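Local coordinates for transcriptional regulator (Vibrio virus VP882, PDB 7DWM), which probably regulates transcription by binding DNA through a LuxR-type domain, and holds the small molecule 3,5-dimethylpyrazin-2-ol in a PAS-fold pocket, at residues T108-P113 against G119-G124; R198-F203 against R209-M214; A71-A76 against Q232-L237; K179-M184 against R190-A195. All coordinates share one frame; numbering follows the deposited sequence.

Interaction 1: T108-P113 against G119-G124; sequences TPLIMP and GTIFHG. With A1U (3,5-dimethylpyrazin-2-ol), chain C.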
loop_
_atom_site.group_PDB
_atom_site.type_symbol
_atom_site.label_atom_id
_atom_site.label_comp_id
_atom_site.label_asym_id
_atom_site.label_seq_id
_atom_site.Cartn_x
_atom_site.Cartn_y
_atom_site.Cartn_z
ATOM N N THR A 108 -9.026 8.601 -8.963
ATOM C CA THR A 108 -9.448 7.749 -10.061
ATOM C C THR A 108 -10.352 8.520 -11.020
ATOM O O THR A 108 -11.083 9.415 -10.597
ATOM C CB THR A 108 -10.192 6.512 -9.540
ATOM O OG1 THR A 108 -10.566 5.686 -10.648
ATOM C CG2 THR A 108 -11.426 6.928 -8.739
ATOM N N PRO A 109 -10.305 8.192 -12.311
ATOM C CA PRO A 109 -11.235 8.829 -13.260
ATOM C C PRO A 109 -12.687 8.466 -12.967
ATOM O O PRO A 109 -13.014 7.323 -12.647
ATOM C CB PRO A 109 -10.782 8.279 -14.620
ATOM C CG PRO A 109 -9.407 7.693 -14.388
ATOM C CD PRO A 109 -9.395 7.244 -12.964
ATOM N N LEU A 110 -13.566 9.458 -13.085
ATOM C CA LEU A 110 -15.002 9.255 -12.896
ATOM C C LEU A 110 -15.686 8.924 -14.217
ATOM O O LEU A 110 -15.844 9.783 -15.097
ATOM C CB LEU A 110 -15.638 10.461 -12.214
ATOM C CG LEU A 110 -17.096 10.220 -11.809
ATOM C CD1 LEU A 110 -17.439 10.818 -10.451
ATOM C CD2 LEU A 110 -18.032 10.775 -12.838
ATOM N N ILE A 111 -16.022 7.655 -14.386
ATOM C CA ILE A 111 -16.856 7.206 -15.496
ATOM C C ILE A 111 -18.218 6.809 -14.961
ATOM O O ILE A 111 -18.374 6.403 -13.806
ATOM C CB ILE A 111 -16.139 6.063 -16.247
ATOM C CG1 ILE A 111 -14.660 6.391 -16.457
ATOM C CG2 ILE A 111 -16.816 5.746 -17.571
ATOM C CD1 ILE A 111 -13.744 5.792 -15.423
ATOM N N MET A 112 -19.220 7.006 -15.806
ATOM C CA MET A 112 -20.620 6.818 -15.465
ATOM C C MET A 112 -21.336 6.153 -16.627
ATOM O O MET A 112 -20.725 5.956 -17.683
ATOM C CB MET A 112 -21.295 8.166 -15.184
ATOM C CG MET A 112 -20.542 9.188 -14.369
ATOM S SD MET A 112 -20.838 10.846 -15.025
ATOM C CE MET A 112 -20.147 10.676 -16.674
ATOM N N PRO A 113 -22.639 5.818 -16.504
ATOM C CA PRO A 113 -23.314 5.149 -17.622
ATOM C C PRO A 113 -23.360 6.032 -18.865
ATOM O O PRO A 113 -23.826 5.601 -19.924
ATOM C CB PRO A 113 -24.721 4.871 -17.069
ATOM C CG PRO A 113 -24.855 5.737 -15.873
ATOM C CD PRO A 113 -23.475 5.754 -15.295
ATOM N N GLY A 119 -15.134 13.716 -14.236
ATOM C CA GLY A 119 -14.273 14.324 -13.246
ATOM C C GLY A 119 -13.404 13.275 -12.592
ATOM O O GLY A 119 -12.853 12.412 -13.278
ATOM N N THR A 120 -13.299 13.307 -11.268
ATOM C CA THR A 120 -12.483 12.350 -10.537
ATOM C C THR A 120 -13.158 11.987 -9.226
ATOM O O THR A 120 -13.942 12.765 -8.674
ATOM C CB THR A 120 -11.074 12.890 -10.233
ATOM O OG1 THR A 120 -11.163 13.994 -9.323
ATOM C CG2 THR A 120 -10.365 13.346 -11.500
ATOM N N ILE A 121 -12.838 10.789 -8.736
ATOM C CA ILE A 121 -13.188 10.334 -7.396
ATOM C C ILE A 121 -11.900 10.285 -6.592
ATOM O O ILE A 121 -10.856 9.865 -7.106
ATOM C CB ILE A 121 -13.873 8.949 -7.396
ATOM C CG1 ILE A 121 -14.900 8.823 -8.524
ATOM C CG2 ILE A 121 -14.484 8.623 -6.031
ATOM C CD1 ILE A 121 -14.401 8.013 -9.688
ATOM N N PHE A 122 -11.962 10.735 -5.342
ATOM C CA PHE A 122 -10.819 10.694 -4.447
ATOM C C PHE A 122 -11.201 9.944 -3.180
ATOM O O PHE A 122 -12.298 10.130 -2.628
ATOM C CB PHE A 122 -10.290 12.108 -4.115
ATOM C CG PHE A 122 -11.266 12.978 -3.369
ATOM C CD1 PHE A 122 -12.026 13.918 -4.044
ATOM C CD2 PHE A 122 -11.398 12.883 -1.991
ATOM C CE1 PHE A 122 -12.919 14.724 -3.364
ATOM C CE2 PHE A 122 -12.293 13.682 -1.310
ATOM C CZ PHE A 122 -13.050 14.609 -1.996
ATOM N N HIS A 123 -10.287 9.069 -2.756
ATOM C CA HIS A 123 -10.399 8.267 -1.545
ATOM C C HIS A 123 -9.192 8.580 -0.656
ATOM O O HIS A 123 -8.049 8.277 -1.059
ATOM C CB HIS A 123 -10.482 6.778 -1.872
ATOM C CG HIS A 123 -10.591 5.893 -0.668
ATOM N ND1 HIS A 123 -10.187 4.575 -0.675
ATOM C CD2 HIS A 123 -11.063 6.134 0.579
ATOM C CE1 HIS A 123 -10.403 4.043 0.515
ATOM N NE2 HIS A 123 -10.934 4.968 1.294
ATOM N N GLY A 124 -9.427 9.165 0.478
ATOM C CA GLY A 124 -8.377 9.493 1.438
ATOM C C GLY A 124 -8.301 8.439 2.533
ATOM O O GLY A 124 -9.321 8.059 3.108
HETATM C CAB A1U C . -5.785 16.440 -0.842
HETATM C CAC A1U C . -6.903 16.701 -0.012
HETATM C CAE A1U C . -8.300 16.544 -1.887
HETATM C CAF A1U C . -7.130 16.294 -2.636
HETATM C CAG A1U C . -6.697 16.922 1.462
HETATM C CAH A1U C . -9.667 16.588 -2.501
HETATM N NAA A1U C . -5.879 16.234 -2.183
HETATM N NAD A1U C . -8.150 16.745 -0.564
HETATM O OAI A1U C . -7.335 16.090 -4.014
#
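With chi1 at -42°, Ile-121 sets CG1 anti to its carbonyl carbon, and its terminal CD1 reaches across to the Thr-108 to Leu-110 strand. Thr-108, at chi1 -179°, turns OG1 opposite its own N and places the methyl CG2 alongside the isoleucine, both side chains running the same way. Leu-110 comes to the same isoleucine at about a right angle, its CB 3.7 Å from Ile-121 CD1. These three side chains share one face of the sheet, where Ile-121 also meets Phe-21 and Trp-28.

Beneath them the backbones pair in antiparallel fashion. Thr-108 N gives a 2.9 Å bond to Ile-121 O, and Ile-121 N returns one of the same length to Thr-108 O. Pro-109 faces Thr-120 as a non-hydrogen-bonded pair. The Thr-120 hydroxyl OG1 is hydrogen-bonded to Asp-78 OD1. This is the hairpin of strands 99-110 and 119-126 in the PAS sheet.

From the other face Phe-122 extends to the ligand: methyl CAH lies 3.7 Å above its ring plane, over the centre. Backbone bonds thus set the strand register, while apolar groups meet on one face and a hydrocarbon surface receives the ligand methyl on the other.

Interaction 2: R198-F203 against R209-M214; sequences RIRNKF and RELIDM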
loop_
_atom_site.group_PDB
_atom_site.type_symbol
_atom_site.label_atom_id
_atom_site.label_comp_id
_atom_site.label_asym_id
_atom_site.label_seq_id
_atom_site.Cartn_x
_atom_site.Cartn_y
_atom_site.Cartn_z
ATOM N N ARG A 198 29.534 6.585 14.580
ATOM C CA ARG A 198 28.790 7.070 15.738
ATOM C C ARG A 198 27.434 6.378 15.863
ATOM O O ARG A 198 26.986 6.080 16.978
ATOM C CB ARG A 198 28.615 8.586 15.658
ATOM C CG ARG A 198 29.814 9.358 16.180
ATOM C CD ARG A 198 29.541 10.848 16.246
ATOM N NE ARG A 198 30.232 11.571 15.185
ATOM C CZ ARG A 198 29.703 11.835 13.996
ATOM N NH1 ARG A 198 30.409 12.498 13.090
ATOM N NH2 ARG A 198 28.468 11.440 13.712
ATOM N N ILE A 199 26.793 6.062 14.734
ATOM C CA ILE A 199 25.547 5.295 14.779
ATOM C C ILE A 199 25.793 3.909 15.361
ATOM O O ILE A 199 25.085 3.457 16.273
ATOM C CB ILE A 199 24.924 5.195 13.376
ATOM C CG1 ILE A 199 24.427 6.556 12.898
ATOM C CG2 ILE A 199 23.792 4.178 13.367
ATOM C CD1 ILE A 199 24.259 6.627 11.397
ATOM N N ARG A 200 26.790 3.207 14.818
ATOM C CA ARG A 200 27.178 1.891 15.311
ATOM C C ARG A 200 27.394 1.902 16.819
ATOM O O ARG A 200 26.876 1.042 17.540
ATOM C CB ARG A 200 28.444 1.435 14.586
ATOM C CG ARG A 200 28.606 -0.060 14.489
ATOM C CD ARG A 200 30.063 -0.417 14.275
ATOM N NE ARG A 200 30.837 -0.308 15.508
ATOM C CZ ARG A 200 31.977 0.365 15.617
ATOM N NH1 ARG A 200 32.483 0.993 14.564
ATOM N NH2 ARG A 200 32.613 0.410 16.780
ATOM N N ASN A 201 28.162 2.876 17.313
ATOM C CA ASN A 201 28.443 2.919 18.744
ATOM C C ASN A 201 27.188 3.229 19.549
ATOM O O ASN A 201 27.014 2.708 20.657
ATOM C CB ASN A 201 29.548 3.931 19.034
ATOM C CG ASN A 201 30.928 3.343 18.824
ATOM O OD1 ASN A 201 31.102 2.123 18.855
ATOM N ND2 ASN A 201 31.914 4.203 18.604
ATOM N N LYS A 202 26.302 4.076 19.017
ATOM C CA LYS A 202 25.039 4.323 19.703
ATOM C C LYS A 202 24.202 3.053 19.804
ATOM O O LYS A 202 23.491 2.856 20.795
ATOM C CB LYS A 202 24.263 5.430 18.992
ATOM C CG LYS A 202 24.711 6.824 19.392
ATOM C CD LYS A 202 23.906 7.909 18.701
ATOM C CE LYS A 202 24.516 9.274 18.976
ATOM N NZ LYS A 202 23.693 10.392 18.440
ATOM N N PHE A 203 24.271 2.185 18.794
ATOM C CA PHE A 203 23.568 0.908 18.861
ATOM C C PHE A 203 24.284 -0.108 19.740
ATOM O O PHE A 203 23.662 -1.089 20.165
ATOM C CB PHE A 203 23.390 0.320 17.461
ATOM C CG PHE A 203 22.155 0.795 16.758
ATOM C CD1 PHE A 203 21.028 -0.005 16.690
ATOM C CD2 PHE A 203 22.122 2.046 16.164
ATOM C CE1 PHE A 203 19.888 0.433 16.040
ATOM C CE2 PHE A 203 20.987 2.490 15.513
ATOM C CZ PHE A 203 19.869 1.682 15.451
ATOM N N ARG A 209 27.854 -4.949 10.070
ATOM C CA ARG A 209 26.887 -6.027 9.889
ATOM C C ARG A 209 26.058 -6.227 11.152
ATOM O O ARG A 209 24.836 -6.429 11.082
ATOM C CB ARG A 209 27.626 -7.312 9.508
ATOM C CG ARG A 209 26.773 -8.562 9.505
ATOM C CD ARG A 209 27.614 -9.804 9.728
ATOM N NE ARG A 209 26.976 -10.996 9.179
ATOM C CZ ARG A 209 27.600 -11.893 8.422
ATOM N NH1 ARG A 209 26.941 -12.949 7.962
ATOM N NH2 ARG A 209 28.884 -11.738 8.131
ATOM N N GLU A 210 26.700 -6.131 12.318
ATOM C CA GLU A 210 25.955 -6.152 13.570
ATOM C C GLU A 210 25.034 -4.944 13.677
ATOM O O GLU A 210 23.939 -5.041 14.239
ATOM C CB GLU A 210 26.911 -6.207 14.759
ATOM C CG GLU A 210 26.311 -6.858 15.994
ATOM C CD GLU A 210 27.297 -6.954 17.137
ATOM O OE1 GLU A 210 28.425 -6.443 16.985
ATOM O OE2 GLU A 210 26.949 -7.537 18.185
ATOM N N LEU A 211 25.463 -3.795 13.147
ATOM C CA LEU A 211 24.604 -2.614 13.135
ATOM C C LEU A 211 23.351 -2.857 12.306
ATOM O O LEU A 211 22.240 -2.520 12.729
ATOM C CB LEU A 211 25.372 -1.404 12.601
ATOM C CG LEU A 211 24.510 -0.191 12.230
ATOM C CD1 LEU A 211 23.753 0.333 13.444
ATOM C CD2 LEU A 211 25.346 0.914 11.599
ATOM N N ILE A 212 23.516 -3.421 11.107
ATOM C CA ILE A 212 22.365 -3.737 10.264
ATOM C C ILE A 212 21.422 -4.687 10.991
ATOM O O ILE A 212 20.202 -4.482 11.015
ATOM C CB ILE A 212 22.826 -4.320 8.916
ATOM C CG1 ILE A 212 23.490 -3.232 8.067
ATOM C CG2 ILE A 212 21.650 -4.945 8.174
ATOM C CD1 ILE A 212 22.508 -2.289 7.410
ATOM N N ASP A 213 21.975 -5.733 11.609
ATOM C CA ASP A 213 21.132 -6.711 12.292
ATOM C C ASP A 213 20.379 -6.073 13.457
ATOM O O ASP A 213 19.161 -6.252 13.603
ATOM C CB ASP A 213 21.984 -7.884 12.775
ATOM C CG ASP A 213 22.357 -8.832 11.653
ATOM O OD1 ASP A 213 21.576 -8.951 10.684
ATOM O OD2 ASP A 213 23.436 -9.454 11.742
ATOM N N MET A 214 21.090 -5.316 14.295
ATOM C CA MET A 214 20.467 -4.661 15.441
ATOM C C MET A 214 19.374 -3.694 14.997
ATOM O O MET A 214 18.270 -3.692 15.553
ATOM C CB MET A 214 21.529 -3.929 16.261
ATOM C CG MET A 214 22.268 -4.806 17.256
ATOM S SD MET A 214 23.536 -3.875 18.133
ATOM C CE MET A 214 24.559 -5.200 18.769
#
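The ring of Phe-203 takes Leu-211 on one face: methyl CD1 lies 3.6 Å above the plane, displaced toward the rim, in a CH-pi contact 25° off the ring normal. At the ring edge, in its plane, is the carbonyl oxygen of Ile-199, one helical turn earlier, and Tyr-220 of the same chain meets the ring edge-to-face. Met-214 comes obliquely, with CB 4.0 Å from Phe-203 CD1.

Leu-211 owes its reach to chi1 166°, which puts CG opposite the backbone N and sends both methyls toward helix 189-203. Besides the ring, its CD1 touches Ile-199 CG2 at 3.8 Å. The two helix segments cross at 58° with their axes 9.7 Å apart. In a LuxR-type DNA-binding domain these are the last two helices of the four-helix bundle, the first of them being the probable recognition helix. Helix 163-172 covers the same apolar patch through Val-168, Leu-169 and Leu-172.

At the margin, Arg-200 lays only its aliphatic part on Leu-211, CG to CB at 4.0 Å. Its guanidinium bends away to a salt bridge with Glu-197 and a hydrogen bond to Ala-205 O. Farther round helix 208-217, Asp-213 OD2 is hydrogen-bonded to Tyr-221 OH of the second subunit.

Interaction 3: A71-A76 against Q232-L237; sequences ADSFQA and QVSMLL. With A1U (3,5-dimethylpyrazin-2-ol), chain C.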
loop_
_atom_site.group_PDB
_atom_site.type_symbol
_atom_site.label_atom_id
_atom_site.label_comp_id
_atom_site.label_asym_id
_atom_site.label_seq_id
_atom_site.Cartn_x
_atom_site.Cartn_y
_atom_site.Cartn_z
ATOM N N ALA A 71 -4.013 23.667 -2.974
ATOM C CA ALA A 71 -5.186 23.476 -3.817
ATOM C C ALA A 71 -4.784 23.435 -5.281
ATOM O O ALA A 71 -5.118 22.490 -6.006
ATOM C CB ALA A 71 -6.193 24.596 -3.564
ATOM N N ASP A 72 -4.010 24.436 -5.708
ATOM C CA ASP A 72 -3.438 24.478 -7.044
ATOM C C ASP A 72 -2.926 23.105 -7.468
ATOM O O ASP A 72 -3.434 22.501 -8.421
ATOM C CB ASP A 72 -2.321 25.532 -7.062
ATOM C CG ASP A 72 -1.438 25.447 -8.290
ATOM O OD1 ASP A 72 -1.520 26.361 -9.137
ATOM O OD2 ASP A 72 -0.633 24.498 -8.394
ATOM N N SER A 73 -2.005 22.533 -6.696
ATOM C CA SER A 73 -1.360 21.323 -7.183
ATOM C C SER A 73 -2.306 20.133 -7.096
ATOM O O SER A 73 -2.252 19.242 -7.956
ATOM C CB SER A 73 -0.080 21.050 -6.390
ATOM O OG SER A 73 -0.304 20.088 -5.380
ATOM N N PHE A 74 -3.254 20.171 -6.148
ATOM C CA PHE A 74 -4.335 19.192 -6.156
ATOM C C PHE A 74 -4.977 19.126 -7.532
ATOM O O PHE A 74 -5.002 18.066 -8.174
ATOM C CB PHE A 74 -5.392 19.552 -5.111
ATOM C CG PHE A 74 -4.922 19.457 -3.683
ATOM C CD1 PHE A 74 -3.670 18.959 -3.362
ATOM C CD2 PHE A 74 -5.760 19.853 -2.652
ATOM C CE1 PHE A 74 -3.258 18.871 -2.037
ATOM C CE2 PHE A 74 -5.358 19.768 -1.329
ATOM C CZ PHE A 74 -4.104 19.277 -1.021
ATOM N N GLN A 75 -5.449 20.274 -8.033
ATOM C CA GLN A 75 -6.178 20.248 -9.292
ATOM C C GLN A 75 -5.287 19.754 -10.420
ATOM O O GLN A 75 -5.782 19.111 -11.354
ATOM C CB GLN A 75 -6.807 21.613 -9.603
ATOM C CG GLN A 75 -5.871 22.723 -10.019
ATOM C CD GLN A 75 -6.361 24.089 -9.562
ATOM O OE1 GLN A 75 -7.250 24.190 -8.717
ATOM N NE2 GLN A 75 -5.766 25.144 -10.105
ATOM N N ALA A 76 -3.979 20.026 -10.354
ATOM C CA ALA A 76 -3.099 19.517 -11.400
ATOM C C ALA A 76 -3.175 17.999 -11.457
ATOM O O ALA A 76 -3.414 17.415 -12.524
ATOM C CB ALA A 76 -1.664 19.986 -11.166
ATOM N N GLN A 232 4.811 20.245 4.710
ATOM C CA GLN A 232 3.574 20.004 3.980
ATOM C C GLN A 232 3.887 19.509 2.571
ATOM O O GLN A 232 4.619 20.175 1.830
ATOM C CB GLN A 232 2.760 21.294 3.937
ATOM C CG GLN A 232 1.273 21.140 3.775
ATOM C CD GLN A 232 0.595 22.491 3.677
ATOM O OE1 GLN A 232 -0.517 22.619 3.163
ATOM N NE2 GLN A 232 1.273 23.513 4.172
ATOM N N VAL A 233 3.344 18.346 2.186
ATOM C CA VAL A 233 3.590 17.796 0.854
ATOM C C VAL A 233 2.302 17.226 0.275
ATOM O O VAL A 233 1.385 16.818 0.992
ATOM C CB VAL A 233 4.698 16.703 0.828
ATOM C CG1 VAL A 233 5.968 17.166 1.550
ATOM C CG2 VAL A 233 4.199 15.396 1.414
ATOM N N SER A 234 2.275 17.146 -1.050
ATOM C CA SER A 234 1.356 16.271 -1.769
ATOM C C SER A 234 2.068 15.814 -3.028
ATOM O O SER A 234 2.410 16.637 -3.879
ATOM C CB SER A 234 0.063 16.995 -2.130
ATOM O OG SER A 234 0.241 17.783 -3.285
ATOM N N MET A 235 2.279 14.513 -3.148
ATOM C CA MET A 235 3.129 13.936 -4.179
ATOM C C MET A 235 2.426 12.734 -4.785
ATOM O O MET A 235 1.854 11.915 -4.059
ATOM C CB MET A 235 4.470 13.459 -3.604
ATOM C CG MET A 235 5.416 14.535 -3.113
ATOM S SD MET A 235 6.782 13.732 -2.247
ATOM C CE MET A 235 7.495 12.778 -3.582
ATOM N N LEU A 236 2.501 12.587 -6.104
ATOM C CA LEU A 236 1.927 11.395 -6.701
ATOM C C LEU A 236 2.944 10.274 -6.576
ATOM O O LEU A 236 4.141 10.476 -6.804
ATOM C CB LEU A 236 1.537 11.636 -8.163
ATOM C CG LEU A 236 2.409 12.431 -9.143
ATOM C CD1 LEU A 236 3.639 11.661 -9.612
ATOM C CD2 LEU A 236 1.565 12.862 -10.339
ATOM N N LEU A 237 2.474 9.108 -6.164
ATOM C CA LEU A 237 3.345 7.957 -6.021
ATOM C C LEU A 237 3.544 7.283 -7.369
ATOM O O LEU A 237 2.613 7.177 -8.173
ATOM C CB LEU A 237 2.773 7.002 -4.980
ATOM C CG LEU A 237 2.679 7.786 -3.665
ATOM C CD1 LEU A 237 1.415 7.482 -2.892
ATOM C CD2 LEU A 237 3.901 7.553 -2.802
HETATM C CAB A1U C . -5.785 16.440 -0.842
HETATM C CAC A1U C . -6.903 16.701 -0.012
HETATM C CAE A1U C . -8.300 16.544 -1.887
HETATM C CAF A1U C . -7.130 16.294 -2.636
HETATM C CAG A1U C . -6.697 16.922 1.462
HETATM C CAH A1U C . -9.667 16.588 -2.501
HETATM N NAA A1U C . -5.879 16.234 -2.183
HETATM N NAD A1U C . -8.150 16.745 -0.564
HETATM O OAI A1U C . -7.335 16.090 -4.014
#
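Ser-234, on the C-terminal strand 233-236, gives up the most surface here, and it does so to two neighbouring residues of helix 71-80, Ser-73 and Phe-74. Its CB stands in the plane of the Phe-74 ring, at the edge, 3.8 Å from CE1. With chi1 81°, Ser-234 OG is tucked over its own backbone and turned to the helix, 3.2 Å from Ser-73 OG. Each hydroxyl also has a weak hydrogen bond nearby: Ser-73 OG with Phe-70 O, and Ser-234 OG with Gln-77 NE2. The contact is small: two hydroxyls close to each other, beside an aromatic edge.

Phe-74 does its main work with its faces. Its CG is anti to the carbonyl carbon (chi1 -67°), which carries the ring from the helix toward the sheet. One face lies under the ligand, whose nitrogen NAA sits 3.4 Å above the ring plane and over its centre; the pyrazine runs roughly parallel to the phenyl ring. The backbone N of Ala-71 lies over the opposite face, nearer the rim.

Both Phe-74 and Ser-234 touch Asp-92 on strand 88-96, to which strand 233-236 is joined by backbone hydrogen bonds at the sheet edge. Asp-60, Asp-92 and Phe-74 all belong to the ligand pocket, so the C-terminal strand borders a site of the kind PAS domains form between their sheet and the flanking helices.

Interaction 4: K179-M184 against R190-A195; sequences KDIAGM and RTIEHA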
loop_
_atom_site.group_PDB
_atom_site.type_symbol
_atom_site.label_atom_id
_atom_site.label_comp_id
_atom_site.label_asym_id
_atom_site.label_seq_id
_atom_site.Cartn_x
_atom_site.Cartn_y
_atom_site.Cartn_z
ATOM N N LYS A 179 29.896 5.238 0.279
ATOM C CA LYS A 179 30.203 6.145 -0.822
ATOM C C LYS A 179 28.934 6.594 -1.539
ATOM O O LYS A 179 28.826 7.755 -1.956
ATOM C CB LYS A 179 31.155 5.460 -1.802
ATOM C CG LYS A 179 32.211 6.366 -2.390
ATOM C CD LYS A 179 33.540 5.645 -2.495
ATOM C CE LYS A 179 33.457 4.490 -3.482
ATOM N NZ LYS A 179 33.014 4.921 -4.838
ATOM N N ASP A 180 27.945 5.703 -1.644
ATOM C CA ASP A 180 26.650 6.100 -2.187
ATOM C C ASP A 180 26.005 7.171 -1.320
ATOM O O ASP A 180 25.476 8.165 -1.829
ATOM C CB ASP A 180 25.730 4.884 -2.304
ATOM C CG ASP A 180 26.223 3.871 -3.321
ATOM O OD1 ASP A 180 27.001 4.252 -4.221
ATOM O OD2 ASP A 180 25.827 2.690 -3.218
ATOM N N ILE A 181 26.034 6.978 -0.000
ATOM C CA ILE A 181 25.457 7.958 0.912
ATOM C C ILE A 181 26.234 9.267 0.847
ATOM O O ILE A 181 25.647 10.356 0.899
ATOM C CB ILE A 181 25.401 7.380 2.337
ATOM C CG1 ILE A 181 24.627 6.057 2.323
ATOM C CG2 ILE A 181 24.764 8.377 3.297
ATOM C CD1 ILE A 181 24.288 5.513 3.691
ATOM N N ALA A 182 27.564 9.184 0.747
ATOM C CA ALA A 182 28.373 10.383 0.551
ATOM C C ALA A 182 27.918 11.154 -0.679
ATOM O O ALA A 182 27.833 12.387 -0.655
ATOM C CB ALA A 182 29.848 10.004 0.430
ATOM N N GLY A 183 27.628 10.438 -1.767
ATOM C CA GLY A 183 27.083 11.094 -2.945
ATOM C C GLY A 183 25.730 11.727 -2.680
ATOM O O GLY A 183 25.489 12.884 -3.032
ATOM N N MET A 184 24.826 10.970 -2.052
ATOM C CA MET A 184 23.458 11.444 -1.855
ATOM C C MET A 184 23.389 12.663 -0.943
ATOM O O MET A 184 22.510 13.513 -1.119
ATOM C CB MET A 184 22.586 10.320 -1.297
ATOM C CG MET A 184 22.534 9.088 -2.176
ATOM S SD MET A 184 21.681 7.713 -1.390
ATOM C CE MET A 184 20.023 7.962 -2.017
ATOM N N ARG A 190 34.706 9.975 4.111
ATOM C CA ARG A 190 35.198 9.955 5.507
ATOM C C ARG A 190 34.107 10.506 6.420
ATOM O O ARG A 190 33.873 9.921 7.452
ATOM C CB ARG A 190 36.381 10.909 5.656
ATOM C CG ARG A 190 37.720 10.345 5.219
ATOM C CD ARG A 190 38.804 11.410 5.246
ATOM N NE ARG A 190 38.378 12.715 4.757
ATOM C CZ ARG A 190 38.807 13.287 3.638
ATOM N NH1 ARG A 190 38.346 14.472 3.284
ATOM N NH2 ARG A 190 39.685 12.674 2.868
ATOM N N THR A 191 33.459 11.591 6.027
ATOM C CA THR A 191 32.398 12.184 6.859
ATOM C C THR A 191 31.303 11.150 7.099
ATOM O O THR A 191 30.895 11.000 8.229
ATOM C CB THR A 191 31.873 13.461 6.212
ATOM O OG1 THR A 191 32.967 14.366 6.246
ATOM C CG2 THR A 191 30.703 14.048 6.956
ATOM N N ILE A 192 30.865 10.464 6.055
ATOM C CA ILE A 192 29.799 9.481 6.189
ATOM C C ILE A 192 30.282 8.307 7.027
ATOM O O ILE A 192 29.519 7.719 7.802
ATOM C CB ILE A 192 29.313 9.032 4.796
ATOM C CG1 ILE A 192 28.655 10.201 4.059
ATOM C CG2 ILE A 192 28.360 7.843 4.902
ATOM C CD1 ILE A 192 27.391 10.710 4.712
ATOM N N GLU A 193 31.561 7.947 6.886
ATOM C CA GLU A 193 32.124 6.866 7.688
ATOM C C GLU A 193 32.141 7.227 9.170
ATOM O O GLU A 193 31.847 6.383 10.024
ATOM C CB GLU A 193 33.533 6.538 7.192
ATOM C CG GLU A 193 33.871 5.058 7.194
ATOM C CD GLU A 193 33.112 4.281 6.138
ATOM O OE1 GLU A 193 33.398 4.467 4.936
ATOM O OE2 GLU A 193 32.230 3.481 6.513
ATOM N N HIS A 194 32.489 8.477 9.493
ATOM C CA HIS A 194 32.401 8.940 10.878
ATOM C C HIS A 194 30.968 8.852 11.400
ATOM O O HIS A 194 30.731 8.425 12.542
ATOM C CB HIS A 194 32.908 10.380 10.981
ATOM C CG HIS A 194 34.395 10.511 10.885
ATOM N ND1 HIS A 194 35.263 9.648 11.520
ATOM C CD2 HIS A 194 35.170 11.407 10.228
ATOM C CE1 HIS A 194 36.507 10.008 11.258
ATOM N NE2 HIS A 194 36.478 11.072 10.477
ATOM N N ALA A 195 29.999 9.258 10.574
ATOM C CA ALA A 195 28.598 9.166 10.981
ATOM C C ALA A 195 28.192 7.720 11.251
ATOM O O ALA A 195 27.493 7.433 12.233
ATOM C CB ALA A 195 27.697 9.786 9.914
#
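A 2.9 Å backbone bond from Gly-183 N to Lys-179 O closes the helical turn that offers Ile-181 and Ala-182 to Ile-192 on the neighbouring helix. The facing helix is held in the same way, His-194 N bonding to Arg-190 O at 2.9 Å. Between the two segments themselves the contact is wholly apolar.

Ile-192 is the residue that reaches across. With chi1 -66° its CG1 lies anti to the carbonyl carbon and sits against the other backbone, 3.5 Å from Ala-182 CA and 3.8 Å from Ala-182 CB. The small alanine lets the two helices come close here, the CA atoms of Ala-182 and Ile-192 being 5.9 Å apart. Within the LuxR-type domain these helices, 178-185 and 189-203, form the helix-turn-helix, the second being the probable recognition helix that would enter the DNA major groove.

The tip of that same branch, CD1, lies 3.8 Å from Ile-181 CG2, and the second branch, CG2, lies 3.9 Å from Ile-181 CB, the two side chains meeting at a slant. Ala-178 and Leu-185 of the same helix as Ile-181 also touch Ile-192, widening its apolar seat. Ile-181 in turn packs on Phe-171 and Leu-172 of helix 163-172. Close by, Glu-193 forms a salt bridge with Lys-208.

In the fold
Interactions 1 and 3 belong to the ligand-binding PAS part: they reach the same sheet and the same ligand, their centres about 17 Å apart. Interaction 1 is buried and built on backbone pairing between adjacent strands; interaction 3 is smaller and only partly buried, and brings the chain's end back to a helix far earlier in the sequence. Interactions 2 and 4 lie in the LuxR-type domain, the centres of interactions 1 and 2 being about 47 Å apart. Both use helix 189-203, one near each end, and both are buried, apolar helix packing. Both fall inside the long loop that interaction 3 closes, so the LuxR-type domain, probably the DNA-binding part, lies in sequence between the main strands of the sheet and its last strand, 233-236.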